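Local coordinates for nucleotidyltransferase-like protein (Exiguobacterium sibiricum, PDB 3C18) that is of unknown function but probably transfers nucleotidyl groups, with predicted nucleotidyltransferase and substrate-binding regions joined to a C-terminal helix-turn-helix region, at residues 119-124 / 249-254; 219-224 / 266-271; 225-230 / 258-263. All coordinates share one frame; numbering follows the deposited sequence. Where two conformers were deposited one is given.

How the interactions relate
The three contacts form a chain of packing centred on helix 220-231. Interactions 2 and 3 both use this helix and have centres about 6 Å apart, with 225-230 / 258-263 nested inside the loop that 219-224 / 266-271 closes. A probable hydrogen bond from Leu268 N to Phe263 O, 2.8 Å, links them. Interaction 1 shares helix 253-265 with interaction 3, about 10 Å away between centres, and lies about 14 Å from interaction 2, which it meets through a probable hydrogen bond between Ser124 OG and Gly223 O, 2.6 Å long. A glycerol molecule, probably from the crystallisation liquor, lies beside Val260 and Asp261 of interaction 3.

Interaction 1: residues 119-124 / 249-254; sequences RCLQMS and LTELKV
Leu252 reaches across to Leu121 and Ser124, and its branched end takes part in two of the three contacts of this small, largely buried junction, in which the closest approaches all join carbon atoms. Both of its methyls rest on the CB of Ser124: CD2 lies 4.0 Å from Ser124 CB, and CD1 is only slightly farther. One helical turn earlier, Leu121 brings its CD1 methyl to 4.3 Å from Leu252 CG, at the branch point of the other leucine. Its second methyl, CD2, approaches the aliphatic part of Glu251, 4.5 Å from Glu251 CG, a looser touch at the border of the contact. In Leu121, CG is anti to the backbone N (chi1 174°), and this carries both methyls toward residues 249-254 although its first bond runs alongside the interface rather than into it.

No hydrogen bond links the two segments, and the polar ends are satisfied by other residues. Ser124 OG is held by the carbonyl of Gly223, which leaves the serine to face Leu252 through its CB. The carboxylate of Glu251 bends away and forms a salt bridge through OE2 with Arg77 NE. Leu121 is also packed against Leu81 and Tyr226, so the two leucines meet within a larger hydrophobic layer, and Leu81 touches Glu251 too.

The 3-10 turn at 249-252 leads into helix 253-265 and follows helix 240-245, consistent with its being the turn of the helix-turn-helix motif. Just beyond it, Lys253 NZ bonds to Trp53 O of the second subunit, where Val254 packs on the same tryptophan. The contact sets the 3-10 turn against the start of the long helix 116-142, with helix 220-231 packing on one leucine of each segment, Leu121 and Leu249, and helix 72-81 meeting Leu121 and Glu251.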
loop_
_atom_site.group_PDB
_atom_site.type_symbol
_atom_site.label_atom_id
_atom_site.label_comp_id
_atom_site.label_asym_id
_atom_site.label_seq_id
_atom_site.Cartn_x
_atom_site.Cartn_y
_atom_site.Cartn_z
ATOM N N ARG A 119 0.283 11.851 -15.122
ATOM C CA ARG A 119 1.570 11.208 -15.291
ATOM C C ARG A 119 2.568 11.733 -14.291
ATOM O O ARG A 119 3.344 10.981 -13.707
ATOM C CB ARG A 119 2.133 11.412 -16.687
ATOM C CG ARG A 119 3.376 10.585 -16.897
ATOM C CD ARG A 119 3.768 10.510 -18.372
ATOM N NE ARG A 119 4.111 11.826 -18.856
ATOM C CZ ARG A 119 5.339 12.327 -18.853
ATOM N NH1 ARG A 119 6.365 11.612 -18.409
ATOM N NH2 ARG A 119 5.539 13.545 -19.313
ATOM N N CYS A 120 2.541 13.042 -14.102
ATOM C CA CYS A 120 3.523 13.713 -13.228
ATOM C C CYS A 120 3.282 13.351 -11.793
ATOM O O CYS A 120 4.224 13.187 -11.032
ATOM C CB CYS A 120 3.514 15.235 -13.408
ATOM S SG CYS A 120 4.323 15.677 -14.979
ATOM N N LEU A 121 2.019 13.191 -11.436
ATOM C CA LEU A 121 1.658 12.797 -10.056
ATOM C C LEU A 121 2.146 11.383 -9.793
ATOM O O LEU A 121 2.699 11.071 -8.737
ATOM C CB LEU A 121 0.141 12.861 -9.840
ATOM C CG LEU A 121 -0.334 12.335 -8.482
ATOM C CD1 LEU A 121 0.437 12.963 -7.345
ATOM C CD2 LEU A 121 -1.829 12.535 -8.337
ATOM N N GLN A 122 1.945 10.527 -10.782
ATOM C CA GLN A 122 2.420 9.133 -10.691
ATOM C C GLN A 122 3.948 9.052 -10.565
ATOM O O GLN A 122 4.495 8.164 -9.899
ATOM C CB GLN A 122 1.908 8.333 -11.869
ATOM C CG GLN A 122 0.390 8.018 -11.755
ATOM C CD GLN A 122 -0.126 7.210 -12.889
ATOM O OE1 GLN A 122 0.571 6.315 -13.394
ATOM N NE2 GLN A 122 -1.388 7.491 -13.306
HETATM N N MSE A 123 4.636 9.986 -11.221
HETATM C CA MSE A 123 6.089 10.014 -11.207
HETATM C C MSE A 123 6.554 10.429 -9.844
HETATM O O MSE A 123 7.490 9.867 -9.328
HETATM C CB MSE A 123 6.689 10.902 -12.304
HETATM C CG MSE A 123 6.569 10.322 -13.671
HETATM SE SE MSE A 123 7.684 11.228 -14.974
HETATM C CE MSE A 123 6.784 12.942 -15.025
ATOM N N SER A 124 5.858 11.358 -9.208
ATOM C CA SER A 124 6.242 11.783 -7.844
ATOM C C SER A 124 5.990 10.670 -6.842
ATOM O O SER A 124 6.741 10.482 -5.931
ATOM C CB SER A 124 5.510 13.048 -7.402
ATOM O OG SER A 124 5.904 14.183 -8.195
ATOM N N LEU A 249 -1.958 17.900 -3.217
ATOM C CA LEU A 249 -0.818 17.107 -2.663
ATOM C C LEU A 249 -1.284 15.976 -1.761
ATOM O O LEU A 249 -0.519 15.328 -1.087
ATOM C CB LEU A 249 0.124 18.014 -1.892
ATOM C CG LEU A 249 0.821 19.101 -2.730
ATOM C CD1 LEU A 249 1.665 20.025 -1.850
ATOM C CD2 LEU A 249 1.647 18.425 -3.872
ATOM N N THR A 250 -2.577 15.755 -1.768
ATOM C CA THR A 250 -3.219 14.749 -0.896
ATOM C C THR A 250 -2.539 13.409 -0.949
ATOM O O THR A 250 -2.262 12.781 0.046
ATOM C CB THR A 250 -4.688 14.496 -1.314
ATOM O OG1 THR A 250 -5.484 15.640 -0.989
ATOM C CG2 THR A 250 -5.257 13.242 -0.621
ATOM N N GLU A 251 -2.301 12.958 -2.158
ATOM C CA GLU A 251 -1.720 11.615 -2.372
ATOM C C GLU A 251 -0.265 11.551 -1.964
ATOM O O GLU A 251 0.295 10.477 -1.811
ATOM C CB GLU A 251 -1.845 11.188 -3.830
ATOM C CG GLU A 251 -3.287 11.118 -4.343
ATOM C CD GLU A 251 -4.120 10.048 -3.617
ATOM O OE1 GLU A 251 -3.559 9.022 -3.166
ATOM O OE2 GLU A 251 -5.344 10.238 -3.528
ATOM N N LEU A 252 0.334 12.717 -1.756
ATOM C CA LEU A 252 1.753 12.773 -1.433
ATOM C C LEU A 252 1.980 13.035 0.034
ATOM O O LEU A 252 3.112 13.063 0.477
ATOM C CB LEU A 252 2.443 13.860 -2.246
ATOM C CG LEU A 252 2.725 13.575 -3.720
ATOM C CD1 LEU A 252 3.180 14.869 -4.435
ATOM C CD2 LEU A 252 3.769 12.465 -3.818
ATOM N N LYS A 253 0.907 13.182 0.810
ATOM C CA LYS A 253 1.067 13.534 2.242
ATOM C C LYS A 253 2.061 12.628 2.947
ATOM O O LYS A 253 2.916 13.069 3.713
ATOM C CB LYS A 253 -0.262 13.515 3.017
ATOM C CG LYS A 253 -1.155 14.668 2.718
ATOM C CD LYS A 253 -2.464 14.619 3.509
ATOM C CE LYS A 253 -2.303 14.709 5.015
ATOM N NZ LYS A 253 -3.649 14.995 5.683
ATOM N N VAL A 254 1.976 11.351 2.653
ATOM C CA VAL A 254 2.747 10.376 3.417
ATOM C C VAL A 254 4.229 10.527 3.224
ATOM O O VAL A 254 5.042 10.139 4.096
ATOM C CB VAL A 254 2.327 8.937 3.077
ATOM C CG1 VAL A 254 3.368 7.944 3.561
ATOM C CG2 VAL A 254 0.977 8.648 3.723
#

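Interaction 2: residues 219-224 / 266-271; sequences KVLSGG and KGLIRI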
loop_
_atom_site.group_PDB
_atom_site.type_symbol
_atom_site.label_atom_id
_atom_site.label_comp_id
_atom_site.label_asym_id
_atom_site.label_seq_id
_atom_site.Cartn_x
_atom_site.Cartn_y
_atom_site.Cartn_z
ATOM N N LYS A 219 17.152 11.499 -11.872
ATOM C CA LYS A 219 15.697 11.572 -12.133
ATOM C C LYS A 219 14.981 12.478 -11.144
ATOM O O LYS A 219 13.782 12.456 -10.994
ATOM C CB LYS A 219 15.074 10.179 -12.066
ATOM C CG LYS A 219 15.720 9.190 -13.037
ATOM C CD LYS A 219 14.960 7.891 -13.191
ATOM C CE LYS A 219 15.641 6.948 -14.175
ATOM N NZ LYS A 219 15.409 7.350 -15.574
ATOM N N VAL A 220 15.763 13.293 -10.497
ATOM C CA VAL A 220 15.281 14.141 -9.429
ATOM C C VAL A 220 14.180 15.063 -9.940
ATOM O O VAL A 220 13.163 15.316 -9.262
ATOM C CB VAL A 220 16.473 14.929 -8.778
ATOM C CG1 VAL A 220 16.964 16.033 -9.704
ATOM C CG2 VAL A 220 16.054 15.498 -7.427
ATOM N N LEU A 221 14.359 15.560 -11.153
ATOM C CA LEU A 221 13.367 16.508 -11.692
ATOM C C LEU A 221 12.068 15.816 -12.079
ATOM O O LEU A 221 10.984 16.416 -12.047
ATOM C CB LEU A 221 13.922 17.355 -12.833
ATOM C CG LEU A 221 14.968 18.392 -12.402
ATOM C CD1 LEU A 221 15.458 19.204 -13.625
ATOM C CD2 LEU A 221 14.421 19.313 -11.294
ATOM N N SER A 222 12.157 14.537 -12.395
ATOM C CA SER A 222 10.956 13.772 -12.766
ATOM C C SER A 222 10.115 13.575 -11.522
ATOM O O SER A 222 8.876 13.636 -11.526
ATOM C CB SER A 222 11.320 12.419 -13.361
ATOM O OG SER A 222 11.894 12.591 -14.650
ATOM N N GLY A 223 10.827 13.383 -10.441
ATOM C CA GLY A 223 10.212 13.119 -9.174
ATOM C C GLY A 223 9.592 14.365 -8.560
ATOM O O GLY A 223 8.519 14.317 -7.956
ATOM N N GLY A 224 10.235 15.500 -8.767
ATOM C CA GLY A 224 9.804 16.720 -8.067
ATOM C C GLY A 224 8.890 17.622 -8.855
ATOM O O GLY A 224 8.272 18.518 -8.314
ATOM N N LYS A 266 19.328 18.610 -2.470
ATOM C CA LYS A 266 19.720 18.609 -3.881
ATOM C C LYS A 266 19.668 20.011 -4.452
ATOM O O LYS A 266 19.915 20.240 -5.643
ATOM C CB LYS A 266 18.796 17.719 -4.706
ATOM C CG LYS A 266 18.912 16.271 -4.372
ATOM C CD LYS A 266 20.318 15.789 -4.480
ATOM C CE LYS A 266 20.499 14.465 -3.778
ATOM N NZ LYS A 266 21.919 14.207 -3.489
ATOM N N GLY A 267 19.309 20.945 -3.592
ATOM C CA GLY A 267 19.311 22.355 -3.947
ATOM C C GLY A 267 18.108 22.831 -4.706
ATOM O O GLY A 267 18.116 23.923 -5.227
ATOM N N LEU A 268 17.043 22.041 -4.724
ATOM C CA LEU A 268 15.838 22.397 -5.518
ATOM C C LEU A 268 14.742 23.093 -4.707
ATOM O O LEU A 268 13.804 23.669 -5.237
ATOM C CB LEU A 268 15.261 21.143 -6.151
ATOM C CG LEU A 268 16.179 20.525 -7.213
ATOM C CD1 LEU A 268 15.627 19.160 -7.652
ATOM C CD2 LEU A 268 16.289 21.485 -8.383
ATOM N N ILE A 269 14.887 22.994 -3.397
ATOM C CA ILE A 269 13.977 23.647 -2.463
ATOM C C ILE A 269 14.814 24.390 -1.457
ATOM O O ILE A 269 15.870 23.919 -1.017
ATOM C CB ILE A 269 13.006 22.657 -1.750
ATOM C CG1 ILE A 269 11.820 22.298 -2.647
ATOM C CG2 ILE A 269 12.415 23.293 -0.492
ATOM C CD1 ILE A 269 10.914 21.227 -2.053
ATOM N N ARG A 270 14.360 25.586 -1.136
ATOM C CA ARG A 270 15.030 26.456 -0.179
ATOM C C ARG A 270 14.320 26.486 1.146
ATOM O O ARG A 270 13.183 26.807 1.221
ATOM C CB ARG A 270 15.109 27.901 -0.732
ATOM C CG ARG A 270 15.850 28.890 0.191
ATOM C CD ARG A 270 16.207 30.209 -0.534
ATOM N NE ARG A 270 15.151 30.589 -1.472
ATOM C CZ ARG A 270 15.291 30.587 -2.794
ATOM N NH1 ARG A 270 16.464 30.280 -3.346
ATOM N NH2 ARG A 270 14.257 30.924 -3.562
ATOM N N ILE A 271 15.049 26.174 2.196
ATOM C CA ILE A 271 14.506 26.194 3.573
ATOM C C ILE A 271 14.835 27.490 4.308
ATOM O O ILE A 271 15.963 27.977 4.299
ATOM C CB ILE A 271 14.999 24.939 4.405
ATOM C CG1 ILE A 271 14.285 24.884 5.734
ATOM C CG2 ILE A 271 16.485 24.966 4.614
ATOM C CD1 ILE A 271 14.516 23.606 6.507
#
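Val220 and Leu268 reach toward each other tip to tip, and Leu221 joins them from the next position along its helix. The tight part of the contact gathers on one methyl: Leu268 CD1 lies 3.7 Å from Val220 CG2, 4.0 Å from Val220 CG1 and 3.8 Å from Leu221 CD2. Thus CD1 of the leucine faces both branches of the valine. In Val220 the first torsion (chi1 73°) puts CG1 between the backbone N and the carbonyl carbon and CG2 anti to N, and both methyls face Leu268. Leu221 runs at about a right angle to Leu268, touching both of its methyls. Phe262 of helix 253-265 also packs on Val220, and Phe228 on Leu268.

The other side is loose. Lys266 offers only its aliphatic part, with CG 4.3 Å from Val220 CG2, before its chain turns away to a weak hydrogen bond between NZ and Gln217 OE1. Leu221, although well packed against Leu268, belongs to the solvent side of the helix.

Between Lys266 and Leu268, Gly267 closes helix 253-265 with a Schellman motif, its positive phi of 81° turning the chain toward strand 269-275. This termination places Leu268 opposite the first turn of helix 220-231, joining the first helix of the winged-helix domain to the junction of its third helix and first wing strand. No polar bond spans the segments; the chemistry is that of branched aliphatic side chains, which implies cohesion by methyl packing rather than by directed bonds.

Interaction 3: residues 225-230 / 258-263; sequences KYLFEV and SLVDFF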
loop_
_atom_site.group_PDB
_atom_site.type_symbol
_atom_site.label_atom_id
_atom_site.label_comp_id
_atom_site.label_asym_id
_atom_site.label_seq_id
_atom_site.Cartn_x
_atom_site.Cartn_y
_atom_site.Cartn_z
ATOM N N LYS A 225 8.826 17.386 -10.143
ATOM C CA LYS A 225 8.086 18.279 -11.054
ATOM C C LYS A 225 6.640 18.603 -10.609
ATOM O O LYS A 225 6.202 19.756 -10.602
ATOM C CB LYS A 225 8.138 17.705 -12.473
ATOM C CG LYS A 225 7.244 18.341 -13.490
ATOM C CD LYS A 225 7.475 17.681 -14.865
ATOM C CE LYS A 225 6.296 17.905 -15.809
ATOM N NZ LYS A 225 6.223 19.265 -16.398
ATOM N N TYR A 226 5.898 17.586 -10.222
ATOM C CA TYR A 226 4.505 17.806 -9.782
ATOM C C TYR A 226 4.460 18.678 -8.545
ATOM O O TYR A 226 3.679 19.599 -8.445
ATOM C CB TYR A 226 3.812 16.477 -9.523
ATOM C CG TYR A 226 2.365 16.599 -9.104
ATOM C CD1 TYR A 226 1.349 16.619 -10.043
ATOM C CD2 TYR A 226 2.021 16.663 -7.787
ATOM C CE1 TYR A 226 0.041 16.703 -9.667
ATOM C CE2 TYR A 226 0.699 16.769 -7.398
ATOM C CZ TYR A 226 -0.276 16.783 -8.346
ATOM O OH TYR A 226 -1.577 16.886 -7.949
ATOM N N LEU A 227 5.337 18.395 -7.605
ATOM C CA LEU A 227 5.405 19.159 -6.348
ATOM C C LEU A 227 5.795 20.598 -6.658
ATOM O O LEU A 227 5.090 21.541 -6.327
ATOM C CB LEU A 227 6.425 18.507 -5.382
ATOM C CG LEU A 227 6.670 19.191 -4.029
ATOM C CD1 LEU A 227 5.328 19.241 -3.218
ATOM C CD2 LEU A 227 7.751 18.443 -3.208
ATOM N N PHE A 228 6.837 20.774 -7.447
ATOM C CA PHE A 228 7.352 22.140 -7.728
ATOM C C PHE A 228 6.313 23.007 -8.431
ATOM O O PHE A 228 6.138 24.170 -8.124
ATOM C CB PHE A 228 8.613 22.107 -8.575
ATOM C CG PHE A 228 9.714 21.304 -7.972
ATOM C CD1 PHE A 228 9.817 21.205 -6.600
ATOM C CD2 PHE A 228 10.679 20.723 -8.773
ATOM C CE1 PHE A 228 10.848 20.501 -6.026
ATOM C CE2 PHE A 228 11.699 19.977 -8.206
ATOM C CZ PHE A 228 11.775 19.876 -6.825
ATOM N N GLU A 229 5.565 22.390 -9.316
ATOM C CA GLU A 229 4.555 23.107 -10.088
ATOM C C GLU A 229 3.449 23.563 -9.156
ATOM O O GLU A 229 2.954 24.682 -9.272
ATOM C CB GLU A 229 3.950 22.238 -11.183
ATOM C CG GLU A 229 2.884 22.939 -12.041
ATOM N N VAL A 230 3.046 22.695 -8.234
ATOM C CA VAL A 230 1.992 23.081 -7.267
ATOM C C VAL A 230 2.530 24.221 -6.394
ATOM O O VAL A 230 1.832 25.194 -6.098
ATOM C CB VAL A 230 1.529 21.900 -6.383
ATOM C CG1 VAL A 230 0.751 22.395 -5.137
ATOM C CG2 VAL A 230 0.688 20.960 -7.200
ATOM N N SER A 258 9.768 13.590 3.496
ATOM C CA SER A 258 11.027 13.022 2.947
ATOM C C SER A 258 11.400 13.577 1.603
ATOM O O SER A 258 12.574 13.667 1.254
ATOM C CB SER A 258 10.936 11.500 2.783
ATOM O OG SER A 258 10.581 10.962 4.032
ATOM N N LEU A 259 10.395 13.863 0.801
ATOM C CA LEU A 259 10.636 14.440 -0.532
ATOM C C LEU A 259 11.228 15.809 -0.353
ATOM O O LEU A 259 12.226 16.152 -0.979
ATOM C CB LEU A 259 9.382 14.540 -1.360
ATOM C CG LEU A 259 8.805 13.264 -1.965
ATOM C CD1 LEU A 259 7.447 13.557 -2.686
ATOM C CD2 LEU A 259 9.813 12.663 -2.909
ATOM N N VAL A 260 10.624 16.586 0.535
ATOM C CA VAL A 260 11.089 17.940 0.753
ATOM C C VAL A 260 12.521 17.960 1.298
ATOM O O VAL A 260 13.361 18.743 0.863
ATOM C CB VAL A 260 10.111 18.750 1.620
ATOM C CG1 VAL A 260 10.799 19.967 2.182
ATOM C CG2 VAL A 260 8.899 19.149 0.788
ATOM N N ASP A 261 12.809 17.067 2.219
ATOM C CA ASP A 261 14.145 16.956 2.816
ATOM C C ASP A 261 15.155 16.679 1.737
ATOM O O ASP A 261 16.268 17.232 1.682
ATOM C CB ASP A 261 14.178 15.774 3.776
ATOM C CG ASP A 261 15.538 15.572 4.444
ATOM O OD1 ASP A 261 15.818 16.251 5.452
ATOM O OD2 ASP A 261 16.298 14.675 4.023
ATOM N N PHE A 262 14.746 15.794 0.847
ATOM C CA PHE A 262 15.615 15.383 -0.237
ATOM C C PHE A 262 15.877 16.532 -1.192
ATOM O O PHE A 262 16.992 16.831 -1.531
ATOM C CB PHE A 262 15.005 14.243 -0.992
ATOM C CG PHE A 262 15.874 13.733 -2.072
ATOM C CD1 PHE A 262 16.930 12.951 -1.779
ATOM C CD2 PHE A 262 15.623 14.035 -3.367
ATOM C CE1 PHE A 262 17.750 12.443 -2.790
ATOM C CE2 PHE A 262 16.435 13.535 -4.391
ATOM C CZ PHE A 262 17.483 12.737 -4.092
ATOM N N PHE A 263 14.814 17.190 -1.606
ATOM C CA PHE A 263 14.931 18.267 -2.569
ATOM C C PHE A 263 15.757 19.443 -1.999
ATOM O O PHE A 263 16.429 20.156 -2.712
ATOM C CB PHE A 263 13.566 18.715 -3.036
ATOM C CG PHE A 263 12.813 17.673 -3.839
ATOM C CD1 PHE A 263 13.435 16.973 -4.823
ATOM C CD2 PHE A 263 11.468 17.453 -3.639
ATOM C CE1 PHE A 263 12.735 16.055 -5.551
ATOM C CE2 PHE A 263 10.766 16.533 -4.389
ATOM C CZ PHE A 263 11.405 15.845 -5.334
#
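Phe228 and Phe263 both hold CG anti to the carbonyl carbon and beside the backbone N (chi1 -57° in Phe228), which brings their rings together between the two helices, while Leu227 has CG anti to the backbone N and brings its CD2 methyl to the same partner. The helices are the first and third of a winged helix-turn-helix domain, 220-231 and 253-265. Their short segments cross almost perpendicularly, at -89°, with axes 11.9 Å apart at closest approach, and large side chains bridge that separation.

The aromatic pair is a T-shaped (edge-to-face) stack: Phe228 directs its edge at the face of Phe263, with centroids 4.9 Å apart and ring planes inclined at 64°. Leu227 serves the same ring from another direction. Its CD2 methyl sits at the ring edge, near the plane, 3.8 Å from Phe263 CE2, so Phe263 is met over a face and along its rim by two successive residues of one helix. The same methyl also reaches Val260, one turn earlier, with Leu227 CD2 and Val260 CG2 4.2 Å apart.

All four touching residues are buried, and Ile269 of the wing packs against Phe228, Val260 and Phe263, making the contact part of the domain's hydrophobic core. On the outer side of helix 253-265, Asp261 forms salt bridges through OD2 with Arg265 and with Arg31 of the second subunit. Within the stack, Phe228 CZ stands 3.8 Å above the plane of the Phe263 ring, over its centre.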